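Local coordinates for protein GrgF (Penicillium sp. sh18, PDB 6LZH) that acts as a polyketide transferase of the alpha/beta hydrolase fold in the biosynthesis of the fungal polyketide gregatin A, probably by a Claisen-type condensation joining two polyketide chains, at residues Leu6-Thr14 against Arg22-Gln30; Asn119-Phe127 against Trp218-Ile227. One frame throughout, in Å; residues are numbered along the deposited sequence.

Interaction 1: Leu6-Thr14 against Arg22-Gln30; sequences LPRSDVEFT and RGWLFPASQ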
ATOM      1  N   LEU A   6      -1.183  28.840 -26.588  1.00 38.46           N
ATOM      2  CA  LEU A   6      -1.411  27.624 -27.357  1.00 33.38           C
ATOM      3  C   LEU A   6      -2.656  26.875 -26.865  1.00 31.55           C
ATOM      4  O   LEU A   6      -3.047  26.988 -25.707  1.00 32.99           O
ATOM      5  CB  LEU A   6      -0.181  26.713 -27.293  1.00 32.60           C
ATOM      6  CG  LEU A   6       1.027  27.113 -28.152  1.00 40.70           C
ATOM      7  CD1 LEU A   6       2.203  26.176 -27.916  1.00 36.03           C
ATOM      8  CD2 LEU A   6       0.664  27.134 -29.633  1.00 41.62           C
ATOM      9  N   PRO A   7      -3.297  26.125 -27.754  1.00 39.21           N
ATOM     10  CA  PRO A   7      -4.466  25.347 -27.345  1.00 31.14           C
ATOM     11  C   PRO A   7      -4.063  24.097 -26.582  1.00 26.40           C
ATOM     12  O   PRO A   7      -2.944  23.593 -26.672  1.00 34.58           O
ATOM     13  CB  PRO A   7      -5.164  24.983 -28.665  1.00 36.98           C
ATOM     14  CG  PRO A   7      -4.329  25.569 -29.769  1.00 44.20           C
ATOM     15  CD  PRO A   7      -3.013  26.002 -29.194  1.00 41.55           C
ATOM     16  N   ARG A   8      -5.018  23.616 -25.817  1.00 28.72           N
ATOM     17  CA  ARG A   8      -4.898  22.389 -25.056  1.00 26.68           C
ATOM     18  C   ARG A   8      -5.011  21.194 -25.996  1.00 27.59           C
ATOM     19  O   ARG A   8      -5.676  21.271 -27.030  1.00 24.88           O
ATOM     20  CB  ARG A   8      -6.007  22.404 -24.010  1.00 26.59           C
ATOM     21  CG  ARG A   8      -6.281  21.166 -23.243  1.00 25.31           C
ATOM     22  CD  ARG A   8      -7.608  21.404 -22.549  1.00 27.53           C
ATOM     23  NE  ARG A   8      -8.708  20.820 -23.303  1.00 27.16           N
ATOM     24  CZ  ARG A   8      -9.988  20.935 -22.964  1.00 29.28           C
ATOM     25  NH1 ARG A   8     -10.336  21.627 -21.881  1.00 28.34           N
ATOM     26  NH2 ARG A   8     -10.922  20.350 -23.705  1.00 27.96           N
ATOM     27  N   SER A   9      -4.324  20.099 -25.651  1.00 22.53           N
ATOM     28  CA  SER A   9      -4.339  18.863 -26.426  1.00 22.50           C
ATOM     29  C   SER A   9      -4.875  17.717 -25.578  1.00 22.21           C
ATOM     30  O   SER A   9      -4.633  17.654 -24.371  1.00 22.83           O
ATOM     31  CB  SER A   9      -2.931  18.468 -26.919  1.00 21.54           C
ATOM     32  OG  SER A   9      -2.483  19.303 -27.958  1.00 27.39           O
ATOM     33  N   ASP A  10      -5.611  16.808 -26.214  1.00 22.01           N
ATOM     34  CA  ASP A  10      -5.950  15.544 -25.576  1.00 22.75           C
ATOM     35  C   ASP A  10      -4.741  14.626 -25.672  1.00 21.13           C
ATOM     36  O   ASP A  10      -4.163  14.464 -26.754  1.00 20.48           O
ATOM     37  CB  ASP A  10      -7.142  14.887 -26.260  1.00 23.05           C
ATOM     38  CG  ASP A  10      -8.441  15.634 -26.060  1.00 26.14           C
ATOM     39  OD1 ASP A  10      -8.517  16.605 -25.278  1.00 27.19           O
ATOM     40  OD2 ASP A  10      -9.418  15.224 -26.700  1.00 28.59           O
ATOM     41  N   VAL A  11      -4.355  14.015 -24.553  1.00 20.46           N
ATOM     42  CA  VAL A  11      -3.196  13.133 -24.514  1.00 17.19           C
ATOM     43  C   VAL A  11      -3.563  11.887 -23.712  1.00 19.04           C
ATOM     44  O   VAL A  11      -4.521  11.870 -22.934  1.00 15.41           O
ATOM     45  CB  VAL A  11      -1.940  13.812 -23.897  1.00 16.63           C
ATOM     46  CG1 VAL A  11      -1.399  14.921 -24.788  1.00 23.34           C
ATOM     47  CG2 VAL A  11      -2.252  14.360 -22.476  1.00 17.11           C
ATOM     48  N   GLU A  12      -2.786  10.827 -23.916  1.00 18.02           N
ATOM     49  CA  GLU A  12      -2.908   9.648 -23.077  1.00 19.47           C
ATOM     50  C   GLU A  12      -1.534   9.018 -22.907  1.00 22.37           C
ATOM     51  O   GLU A  12      -0.616   9.252 -23.696  1.00 17.77           O
ATOM     52  CB  GLU A  12      -3.928   8.642 -23.638  1.00 24.99           C
ATOM     53  CG  GLU A  12      -3.902   8.438 -25.122  1.00 25.85           C
ATOM     54  CD  GLU A  12      -4.959   7.442 -25.598  1.00 27.65           C
ATOM     55  OE1 GLU A  12      -6.168   7.708 -25.431  1.00 32.86           O
ATOM     56  OE2 GLU A  12      -4.560   6.400 -26.146  1.00 34.64           O
ATOM     57  N   PHE A  13      -1.384   8.254 -21.831  1.00 17.35           N
ATOM     58  CA  PHE A  13      -0.119   7.577 -21.591  1.00 20.06           C
ATOM     59  C   PHE A  13      -0.415   6.288 -20.845  1.00 21.04           C
ATOM     60  O   PHE A  13      -1.496   6.121 -20.266  1.00 20.90           O
ATOM     61  CB  PHE A  13       0.883   8.464 -20.823  1.00 18.75           C
ATOM     62  CG  PHE A  13       0.412   8.875 -19.426  1.00 20.55           C
ATOM     63  CD1 PHE A  13      -0.448   9.967 -19.255  1.00 20.17           C
ATOM     64  CD2 PHE A  13       0.845   8.183 -18.299  1.00 23.19           C
ATOM     65  CE1 PHE A  13      -0.872  10.357 -17.981  1.00 17.24           C
ATOM     66  CE2 PHE A  13       0.436   8.558 -17.016  1.00 20.02           C
ATOM     67  CZ  PHE A  13      -0.425   9.647 -16.856  1.00 23.12           C
ATOM     68  N   THR A  14       0.550   5.370 -20.887  1.00 19.75           N
ATOM     69  CA  THR A  14       0.371   4.012 -20.382  1.00 22.56           C
ATOM     70  C   THR A  14       1.042   3.858 -19.020  1.00 19.15           C
ATOM     71  O   THR A  14       2.123   4.409 -18.784  1.00 19.03           O
ATOM     72  CB  THR A  14       0.944   3.002 -21.384  1.00 24.47           C
ATOM     73  OG1 THR A  14       0.386   3.271 -22.684  1.00 25.10           O
ATOM     74  CG2 THR A  14       0.591   1.570 -20.992  1.00 25.85           C
ATOM     75  N   ARG A  22      -5.859   9.215 -19.396  1.00 17.39           N
ATOM     76  CA  ARG A  22      -6.112  10.246 -20.395  1.00 16.67           C
ATOM     77  C   ARG A  22      -6.214  11.601 -19.727  1.00 22.65           C
ATOM     78  O   ARG A  22      -6.632  11.714 -18.569  1.00 17.64           O
ATOM     79  CB  ARG A  22      -7.398   9.930 -21.191  1.00 20.35           C
ATOM     80  CG  ARG A  22      -7.310   8.592 -21.941  1.00 21.42           C
ATOM     81  CD  ARG A  22      -8.550   8.224 -22.772  1.00 21.24           C
ATOM     82  NE  ARG A  22      -8.331   6.955 -23.475  1.00 24.65           N
ATOM     83  CZ  ARG A  22      -8.513   5.748 -22.934  1.00 25.46           C
ATOM     84  NH1 ARG A  22      -8.953   5.618 -21.692  1.00 19.83           N
ATOM     85  NH2 ARG A  22      -8.266   4.656 -23.646  1.00 29.69           N
ATOM     86  N   GLY A  23      -5.827  12.628 -20.467  1.00 16.45           N
ATOM     87  CA  GLY A  23      -5.824  13.943 -19.892  1.00 19.33           C
ATOM     88  C   GLY A  23      -5.566  15.008 -20.926  1.00 19.41           C
ATOM     89  O   GLY A  23      -5.739  14.798 -22.133  1.00 15.36           O
ATOM     90  N   TRP A  24      -5.135  16.150 -20.420  1.00 16.91           N
ATOM     91  CA  TRP A  24      -4.970  17.358 -21.203  1.00 19.76           C
ATOM     92  C   TRP A  24      -3.559  17.868 -21.018  1.00 18.24           C
ATOM     93  O   TRP A  24      -3.045  17.904 -19.898  1.00 17.90           O
ATOM     94  CB  TRP A  24      -5.954  18.457 -20.776  1.00 19.63           C
ATOM     95  CG  TRP A  24      -7.368  18.212 -21.172  1.00 19.88           C
ATOM     96  CD1 TRP A  24      -7.808  17.612 -22.322  1.00 21.43           C
ATOM     97  CD2 TRP A  24      -8.539  18.579 -20.437  1.00 17.17           C
ATOM     98  NE1 TRP A  24      -9.175  17.575 -22.337  1.00 20.27           N
ATOM     99  CE2 TRP A  24      -9.652  18.160 -21.191  1.00 20.15           C
ATOM    100  CE3 TRP A  24      -8.755  19.210 -19.201  1.00 18.44           C
ATOM    101  CZ2 TRP A  24     -10.967  18.361 -20.763  1.00 23.86           C
ATOM    102  CZ3 TRP A  24     -10.059  19.409 -18.777  1.00 23.81           C
ATOM    103  CH2 TRP A  24     -11.152  18.984 -19.559  1.00 22.28           C
ATOM    104  N   LEU A  25      -2.957  18.286 -22.122  1.00 17.85           N
ATOM    105  CA  LEU A  25      -1.651  18.912 -22.136  1.00 18.33           C
ATOM    106  C   LEU A  25      -1.836  20.387 -22.468  1.00 21.80           C
ATOM    107  O   LEU A  25      -2.467  20.716 -23.477  1.00 18.25           O
ATOM    108  CB  LEU A  25      -0.759  18.225 -23.170  1.00 19.89           C
ATOM    109  CG  LEU A  25       0.645  18.781 -23.381  1.00 23.51           C
ATOM    110  CD1 LEU A  25       1.456  18.598 -22.128  1.00 24.87           C
ATOM    111  CD2 LEU A  25       1.305  18.065 -24.567  1.00 29.65           C
ATOM    112  N   PHE A  26      -1.307  21.272 -21.614  1.00 18.89           N
ATOM    113  CA  PHE A  26      -1.309  22.722 -21.840  1.00 19.22           C
ATOM    114  C   PHE A  26       0.120  23.155 -22.161  1.00 19.56           C
ATOM    115  O   PHE A  26       0.909  23.466 -21.248  1.00 16.40           O
ATOM    116  CB  PHE A  26      -1.852  23.488 -20.625  1.00 17.81           C
ATOM    117  CG  PHE A  26      -3.282  23.137 -20.258  1.00 19.05           C
ATOM    118  CD1 PHE A  26      -3.571  21.955 -19.578  1.00 18.83           C
ATOM    119  CD2 PHE A  26      -4.337  23.987 -20.594  1.00 18.42           C
ATOM    120  CE1 PHE A  26      -4.883  21.628 -19.244  1.00 19.72           C
ATOM    121  CE2 PHE A  26      -5.645  23.673 -20.241  1.00 19.46           C
ATOM    122  CZ  PHE A  26      -5.917  22.496 -19.573  1.00 19.65           C
ATOM    123  N   PRO A  27       0.514  23.166 -23.437  1.00 18.64           N
ATOM    124  CA  PRO A  27       1.916  23.434 -23.774  1.00 19.89           C
ATOM    125  C   PRO A  27       2.281  24.893 -23.602  1.00 22.61           C
ATOM    126  O   PRO A  27       1.542  25.793 -24.008  1.00 24.45           O
ATOM    127  CB  PRO A  27       2.015  23.015 -25.248  1.00 21.85           C
ATOM    128  CG  PRO A  27       0.624  23.085 -25.750  1.00 20.35           C
ATOM    129  CD  PRO A  27      -0.247  22.678 -24.600  1.00 18.58           C
ATOM    130  N   ALA A  28       3.446  25.117 -22.999  1.00 19.68           N
ATOM    131  CA  ALA A  28       4.055  26.436 -23.011  1.00 21.38           C
ATOM    132  C   ALA A  28       4.563  26.755 -24.416  1.00 24.36           C
ATOM    133  O   ALA A  28       4.678  25.877 -25.273  1.00 22.91           O
ATOM    134  CB  ALA A  28       5.212  26.513 -22.020  1.00 21.83           C
ATOM    135  N   SER A  29       4.874  28.037 -24.637  1.00 25.33           N
ATOM    136  CA  SER A  29       5.291  28.539 -25.942  1.00 28.25           C
ATOM    137  C   SER A  29       6.722  28.175 -26.300  1.00 30.74           C
ATOM    138  O   SER A  29       7.127  28.392 -27.447  1.00 35.26           O
ATOM    139  CB  SER A  29       5.142  30.060 -25.993  1.00 36.81           C
ATOM    140  OG  SER A  29       3.800  30.430 -25.736  1.00 41.72           O
ATOM    141  N   GLN A  30       7.499  27.651 -25.359  1.00 25.72           N
ATOM    142  CA  GLN A  30       8.882  27.286 -25.632  1.00 25.47           C
ATOM    143  C   GLN A  30       9.316  26.272 -24.585  1.00 26.47           C
ATOM    144  O   GLN A  30       8.644  26.079 -23.565  1.00 19.81           O
ATOM    145  CB  GLN A  30       9.799  28.516 -25.643  1.00 29.34           C
ATOM    146  CG  GLN A  30       9.925  29.245 -24.316  1.00 31.63           C
ATOM    147  CD  GLN A  30       8.603  29.842 -23.834  1.00 40.56           C
ATOM    148  OE1 GLN A  30       8.046  30.749 -24.462  1.00 36.39           O
ATOM    149  NE2 GLN A  30       8.091  29.325 -22.719  1.00 33.46           N
TER
HETATM  150  O   HOH W   1       1.427  28.325 -25.007  1.00 31.87           O
HETATM  151  O   HOH W   2      -7.198   5.177 -26.538  1.00 43.75           O

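Interaction 2: Asn119-Phe127 against Trp218-Ile227; sequences NVTLAAAAF and WNILNVVQYI. With NA (sodium ion), chain D.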
ATOM      1  N   ASN A 119      -2.082  14.708  -1.425  1.00 13.41           N
ATOM      2  CA  ASN A 119      -1.556  13.534  -0.742  1.00 14.65           C
ATOM      3  C   ASN A 119      -0.728  12.692  -1.709  1.00 14.08           C
ATOM      4  O   ASN A 119       0.432  12.371  -1.441  1.00 15.11           O
ATOM      5  CB  ASN A 119      -2.724  12.736  -0.157  1.00 14.90           C
ATOM      6  CG  ASN A 119      -2.286  11.474   0.590  1.00 19.54           C
ATOM      7  OD1 ASN A 119      -1.640  10.600   0.031  1.00 17.41           O
ATOM      8  ND2 ASN A 119      -2.684  11.371   1.854  1.00 17.83           N
ATOM      9  N   VAL A 120      -1.301  12.367  -2.863  1.00 12.43           N
ATOM     10  CA  VAL A 120      -0.596  11.549  -3.859  1.00 14.30           C
ATOM     11  C   VAL A 120       0.652  12.268  -4.377  1.00 16.81           C
ATOM     12  O   VAL A 120       1.691  11.642  -4.642  1.00 14.29           O
ATOM     13  CB  VAL A 120      -1.584  11.195  -4.987  1.00 18.25           C
ATOM     14  CG1 VAL A 120      -0.886  10.636  -6.195  1.00 19.16           C
ATOM     15  CG2 VAL A 120      -2.649  10.225  -4.465  1.00 16.00           C
ATOM     16  N   THR A 121       0.556  13.586  -4.567  1.00 15.74           N
ATOM     17  CA  THR A 121       1.708  14.382  -5.003  1.00 13.70           C
ATOM     18  C   THR A 121       2.869  14.278  -4.012  1.00 14.52           C
ATOM     19  O   THR A 121       4.019  14.049  -4.407  1.00 13.04           O
ATOM     20  CB  THR A 121       1.273  15.847  -5.198  1.00 13.37           C
ATOM     21  OG1 THR A 121       0.457  15.960  -6.377  1.00 14.92           O
ATOM     22  CG2 THR A 121       2.490  16.797  -5.370  1.00 14.43           C
ATOM     23  N   LEU A 122       2.595  14.471  -2.714  1.00 12.71           N
ATOM     24  CA  LEU A 122       3.661  14.361  -1.719  1.00 13.85           C
ATOM     25  C   LEU A 122       4.262  12.953  -1.695  1.00 14.72           C
ATOM     26  O   LEU A 122       5.480  12.786  -1.540  1.00 14.76           O
ATOM     27  CB  LEU A 122       3.121  14.738  -0.337  1.00 14.11           C
ATOM     28  CG  LEU A 122       2.698  16.207  -0.207  1.00 15.47           C
ATOM     29  CD1 LEU A 122       1.869  16.450   1.036  1.00 13.81           C
ATOM     30  CD2 LEU A 122       3.905  17.157  -0.273  1.00 12.30           C
ATOM     31  N   ALA A 123       3.422  11.926  -1.821  1.00 16.20           N
ATOM     32  CA  ALA A 123       3.947  10.561  -1.789  1.00 15.75           C
ATOM     33  C   ALA A 123       4.819  10.291  -3.005  1.00 14.61           C
ATOM     34  O   ALA A 123       5.871   9.655  -2.897  1.00 16.98           O
ATOM     35  CB  ALA A 123       2.792   9.556  -1.725  1.00 18.32           C
ATOM     36  N   ALA A 124       4.389  10.750  -4.179  1.00 14.78           N
ATOM     37  CA  ALA A 124       5.207  10.548  -5.373  1.00 16.89           C
ATOM     38  C   ALA A 124       6.539  11.280  -5.245  1.00 18.59           C
ATOM     39  O   ALA A 124       7.589  10.749  -5.633  1.00 16.77           O
ATOM     40  CB  ALA A 124       4.444  11.002  -6.619  1.00 16.44           C
ATOM     41  N   ALA A 125       6.523  12.495  -4.670  1.00 15.68           N
ATOM     42  CA  ALA A 125       7.773  13.222  -4.449  1.00 16.19           C
ATOM     43  C   ALA A 125       8.659  12.508  -3.435  1.00 16.63           C
ATOM     44  O   ALA A 125       9.885  12.671  -3.456  1.00 18.97           O
ATOM     45  CB  ALA A 125       7.480  14.641  -3.963  1.00 16.06           C
ATOM     46  N   ALA A 126       8.056  11.735  -2.537  1.00 14.89           N
ATOM     47  CA  ALA A 126       8.848  10.982  -1.564  1.00 19.40           C
ATOM     48  C   ALA A 126       9.720   9.940  -2.250  1.00 18.69           C
ATOM     49  O   ALA A 126      10.793   9.597  -1.747  1.00 18.76           O
ATOM     50  CB  ALA A 126       7.916  10.305  -0.551  1.00 19.75           C
ATOM     51  N   PHE A 127       9.268   9.412  -3.385  1.00 18.60           N
ATOM     52  CA  PHE A 127       9.913   8.257  -3.995  1.00 18.08           C
ATOM     53  C   PHE A 127      10.692   8.582  -5.260  1.00 22.82           C
ATOM     54  O   PHE A 127      11.620   7.831  -5.604  1.00 19.46           O
ATOM     55  CB  PHE A 127       8.859   7.184  -4.328  1.00 20.68           C
ATOM     56  CG  PHE A 127       8.053   6.731  -3.143  1.00 23.43           C
ATOM     57  CD1 PHE A 127       8.676   6.454  -1.931  1.00 24.96           C
ATOM     58  CD2 PHE A 127       6.674   6.571  -3.238  1.00 25.40           C
ATOM     59  CE1 PHE A 127       7.936   6.035  -0.820  1.00 28.06           C
ATOM     60  CE2 PHE A 127       5.936   6.137  -2.142  1.00 26.68           C
ATOM     61  CZ  PHE A 127       6.579   5.875  -0.925  1.00 25.80           C
ATOM     62  N   TRP A 218      -2.532   3.115   4.174  1.00 22.33           N
ATOM     63  CA  TRP A 218      -1.839   4.241   3.564  1.00 21.11           C
ATOM     64  C   TRP A 218      -1.779   5.363   4.591  1.00 23.66           C
ATOM     65  O   TRP A 218      -2.817   5.867   5.028  1.00 24.81           O
ATOM     66  CB  TRP A 218      -2.561   4.690   2.292  1.00 22.78           C
ATOM     67  CG  TRP A 218      -1.862   5.792   1.577  1.00 22.38           C
ATOM     68  CD1 TRP A 218      -2.179   7.119   1.614  1.00 21.82           C
ATOM     69  CD2 TRP A 218      -0.716   5.670   0.724  1.00 23.59           C
ATOM     70  NE1 TRP A 218      -1.295   7.839   0.830  1.00 24.52           N
ATOM     71  CE2 TRP A 218      -0.396   6.971   0.267  1.00 25.46           C
ATOM     72  CE3 TRP A 218       0.061   4.591   0.287  1.00 21.91           C
ATOM     73  CZ2 TRP A 218       0.670   7.219  -0.601  1.00 25.06           C
ATOM     74  CZ3 TRP A 218       1.131   4.840  -0.572  1.00 23.14           C
ATOM     75  CH2 TRP A 218       1.417   6.145  -1.015  1.00 23.86           C
ATOM     76  N   ASN A 219      -0.570   5.737   4.990  1.00 23.49           N
ATOM     77  CA  ASN A 219      -0.365   6.802   5.969  1.00 21.91           C
ATOM     78  C   ASN A 219       0.730   7.699   5.416  1.00 21.09           C
ATOM     79  O   ASN A 219       1.913   7.366   5.519  1.00 21.44           O
ATOM     80  CB  ASN A 219       0.005   6.247   7.339  1.00 23.82           C
ATOM     81  CG  ASN A 219       0.210   7.344   8.365  1.00 32.34           C
ATOM     82  OD1 ASN A 219       0.047   8.538   8.062  1.00 28.52           O
ATOM     83  ND2 ASN A 219       0.565   6.951   9.588  1.00 28.40           N
ATOM     84  N   ILE A 220       0.317   8.823   4.818  1.00 19.31           N
ATOM     85  CA  ILE A 220       1.248   9.756   4.193  1.00 19.12           C
ATOM     86  C   ILE A 220       2.294  10.239   5.196  1.00 21.20           C
ATOM     87  O   ILE A 220       3.439  10.513   4.826  1.00 21.12           O
ATOM     88  CB  ILE A 220       0.451  10.924   3.558  1.00 19.72           C
ATOM     89  CG1 ILE A 220       1.349  11.801   2.703  1.00 22.45           C
ATOM     90  CG2 ILE A 220      -0.295  11.740   4.601  1.00 22.18           C
ATOM     91  CD1 ILE A 220       2.052  11.014   1.608  1.00 21.79           C
ATOM     92  N   LEU A 221       1.927  10.340   6.473  1.00 21.73           N
ATOM     93  CA  LEU A 221       2.889  10.765   7.487  1.00 26.04           C
ATOM     94  C   LEU A 221       4.092   9.835   7.565  1.00 26.10           C
ATOM     95  O   LEU A 221       5.151  10.251   8.045  1.00 32.03           O
ATOM     96  CB  LEU A 221       2.222  10.848   8.864  1.00 24.80           C
ATOM     97  CG  LEU A 221       1.101  11.867   9.072  1.00 29.55           C
ATOM     98  CD1 LEU A 221       0.695  11.930  10.536  1.00 35.37           C
ATOM     99  CD2 LEU A 221       1.506  13.236   8.589  1.00 27.69           C
ATOM    100  N   ASN A 222       3.968   8.601   7.089  1.00 26.73           N
ATOM    101  CA  ASN A 222       5.070   7.647   7.174  1.00 29.07           C
ATOM    102  C   ASN A 222       6.101   7.792   6.060  1.00 33.54           C
ATOM    103  O   ASN A 222       7.158   7.152   6.142  1.00 28.01           O
ATOM    104  CB  ASN A 222       4.528   6.225   7.149  1.00 34.39           C
ATOM    105  CG  ASN A 222       3.990   5.774   8.502  1.00 36.98           C
ATOM    106  OD1 ASN A 222       3.704   4.597   8.696  1.00 42.85           O
ATOM    107  ND2 ASN A 222       3.859   6.708   9.439  1.00 38.39           N
ATOM    108  N   VAL A 223       5.827   8.576   5.009  1.00 25.23           N
ATOM    109  CA  VAL A 223       6.792   8.649   3.916  1.00 24.08           C
ATOM    110  C   VAL A 223       7.189  10.083   3.573  1.00 18.74           C
ATOM    111  O   VAL A 223       8.141  10.287   2.814  1.00 24.31           O
ATOM    112  CB  VAL A 223       6.274   7.911   2.660  1.00 27.72           C
ATOM    113  CG1 VAL A 223       5.770   6.499   3.025  1.00 26.60           C
ATOM    114  CG2 VAL A 223       5.190   8.711   1.940  1.00 20.95           C
ATOM    115  N   VAL A 224       6.492  11.088   4.119  1.00 21.09           N
ATOM    116  CA  VAL A 224       6.811  12.461   3.706  1.00 17.55           C
ATOM    117  C   VAL A 224       8.197  12.901   4.179  1.00 23.98           C
ATOM    118  O   VAL A 224       8.787  13.826   3.597  1.00 16.63           O
ATOM    119  CB  VAL A 224       5.743  13.464   4.173  1.00 21.43           C
ATOM    120  CG1 VAL A 224       4.453  13.246   3.405  1.00 22.16           C
ATOM    121  CG2 VAL A 224       5.532  13.399   5.705  1.00 22.63           C
ATOM    122  N   GLN A 225       8.762  12.239   5.196  1.00 21.57           N
ATOM    123  CA  GLN A 225      10.125  12.569   5.600  1.00 24.00           C
ATOM    124  C   GLN A 225      11.141  12.246   4.514  1.00 25.43           C
ATOM    125  O   GLN A 225      12.255  12.785   4.546  1.00 27.66           O
ATOM    126  CB  GLN A 225      10.495  11.846   6.902  1.00 22.53           C
ATOM    127  CG  GLN A 225      10.679  10.357   6.757  1.00 29.82           C
ATOM    128  CD  GLN A 225       9.413   9.581   7.089  1.00 37.36           C
ATOM    129  OE1 GLN A 225       8.289  10.065   6.864  1.00 32.98           O
ATOM    130  NE2 GLN A 225       9.583   8.379   7.655  1.00 32.21           N
ATOM    131  N   TYR A 226      10.776  11.413   3.537  1.00 22.29           N
ATOM    132  CA  TYR A 226      11.676  11.054   2.444  1.00 22.03           C
ATOM    133  C   TYR A 226      11.623  12.017   1.268  1.00 21.69           C
ATOM    134  O   TYR A 226      12.373  11.840   0.300  1.00 22.32           O
ATOM    135  CB  TYR A 226      11.366   9.647   1.939  1.00 24.88           C
ATOM    136  CG  TYR A 226      11.413   8.568   3.009  1.00 27.77           C
ATOM    137  CD1 TYR A 226      12.511   8.435   3.847  1.00 34.33           C
ATOM    138  CD2 TYR A 226      10.365   7.686   3.165  1.00 29.77           C
ATOM    139  CE1 TYR A 226      12.570   7.446   4.805  1.00 37.35           C
ATOM    140  CE2 TYR A 226      10.405   6.691   4.129  1.00 37.83           C
ATOM    141  CZ  TYR A 226      11.511   6.575   4.946  1.00 41.93           C
ATOM    142  OH  TYR A 226      11.547   5.582   5.909  1.00 44.38           O
ATOM    143  N   ILE A 227      10.741  13.010   1.287  1.00 18.94           N
ATOM    144  CA  ILE A 227      10.716  13.941   0.168  1.00 18.01           C
ATOM    145  C   ILE A 227      12.051  14.667   0.061  1.00 17.78           C
ATOM    146  O   ILE A 227      12.649  14.747  -1.017  1.00 15.53           O
ATOM    147  CB  ILE A 227       9.534  14.913   0.311  1.00 16.98           C
ATOM    148  CG1 ILE A 227       8.205  14.145   0.251  1.00 13.65           C
ATOM    149  CG2 ILE A 227       9.621  16.015  -0.759  1.00 17.39           C
ATOM    150  CD1 ILE A 227       7.007  14.959   0.718  1.00 16.66           C
TER
HETATM  151 NA    NA D 302      -4.839   6.312   5.677  1.00 19.14          NA
HETATM  152  O   HOH W   3      -2.566   9.412   4.304  1.00 20.40           O
HETATM  153  O   HOH W   4      -4.087   5.099   7.622  1.00 35.27           O
HETATM  154  O   HOH W   5      -4.463   8.243   7.369  1.00 36.02           O
HETATM  155  O   HOH W   6      -5.370   8.009   3.954  1.00 29.02           O

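Interaction 1: Leu6-Thr14 against Arg22-Gln30
The N-terminal beta hairpin, strand 9-14 against strand 20-26, forms an antiparallel edge of the central alpha/beta hydrolase sheet, and here S9 faces L25 and V11 faces G23 as hydrogen-bonded pairs. Each pair is bonded in both directions, N to O, with S9 N to L25 O and V11 N to G23 O both at 2.9 Å. Glycine suits position 23, whose backbone angles would strain a residue with a CB and whose missing side chain lets CG2 of V11 come to 3.5 Å from G23 O. On the same face CG1 of V11 meets CB of L25, beta-branched and leucine carbons turned toward helix 84-99.

The other face is built around R8 and W24. CG of R8 stands anti to the backbone N of R8 (chi1 169°) and the chain bends at chi3, which lays the guanidinium flat on the indole with planes 7° apart. CZ of R8 is 3.6 Å from the centroid of the five-membered ring of W24, a cation-pi contact. A long, flexible arginine can thus serve two rings at once: CG lies over F26, while CD and the guanidinium both lie over W24. K45 makes a further cation-pi contact with W24. An alanine in place of W24 is likely to leave the R8 guanidinium without its aromatic platform and free to swing. Near the turn, E12 OE1 makes a salt bridge to R22 NE through a weak hydrogen bond, the carboxylate and guanidinium planes 71° apart, and D75 engages R22 NH1. At the opposite end a water accepts from L6 N and donates to P27 O at 2.7 Å.

Interaction 2: Asn119-Phe127 against Trp218-Ile227
A123 and A126 bring helix 116-127 close to the 218-227 segment, their methyl groups small enough to let bulkier side chains pack close against the helix. CB of A123 meets the edge of W218 in the ring plane, 3.4 Å from CZ2, and also touches CD1 of I220. CB of A126 lies 3.4 Å from V223 O and packs on CG2 of V223 and CG1 of I227. I227 runs along the helix: its CD1 is 3.9 Å from CD2 of L122, the two side chains crossing at a slant, and its CG2 reaches CB of A125. Branched aliphatic chains suit this surface because their methyls reach several neighbours at once, alanine and leucine alike.

Farther out, CZ of F127 approaches CG1 of V223 at 4.1 Å, the side chains nearly perpendicular. Y213 of the second subunit meets the F127 ring edge-to-face, bringing this margin to the dimer interface.

The polar edge begins at N119. With CG anti to its backbone N (chi1 -180°), its amide extends to the indole, and W218 NE1 donates to OD1 over 2.9 Å. The bond is nearly straight, 164° at the hydrogen, and uses a lone pair of OD1 in the carbonyl plane. Asparagine serves here because its amide both accepts and donates: ND2 gives hydrogen bonds to L140 O and to a water that also accepts from I220 N. At the other end of the same tryptophan, W218 O binds the sodium ion at 2.2 Å, together with S215 O and three waters. The helix packed in this way directly follows C115, the probable active-site nucleophile, and is the one that leaves the nucleophile elbow in alpha/beta hydrolases.

Along the chain interaction 1 closes before interaction 2 opens. Their centres lie 26 Å apart, with nearest atoms about 11 Å apart and no direct touch. Both belong to the framework of one eight-stranded mixed sheet: strands 9-14 and 20-26 within interaction 1 form one antiparallel margin, whereas in interaction 2 residues 119-127 lie on the helix between the central strands 108-114 and 133-137, and the loop 218-227 leads toward strand 232-237. Helix 84-99 is a common neighbour, meeting V11 and L25 of one contact and V120 and W218 of the other. Interaction 1 therefore builds one outer edge of the sheet, interaction 2 a buried region near the probable active site, with the N119 side chain about 8 Å from that of C115.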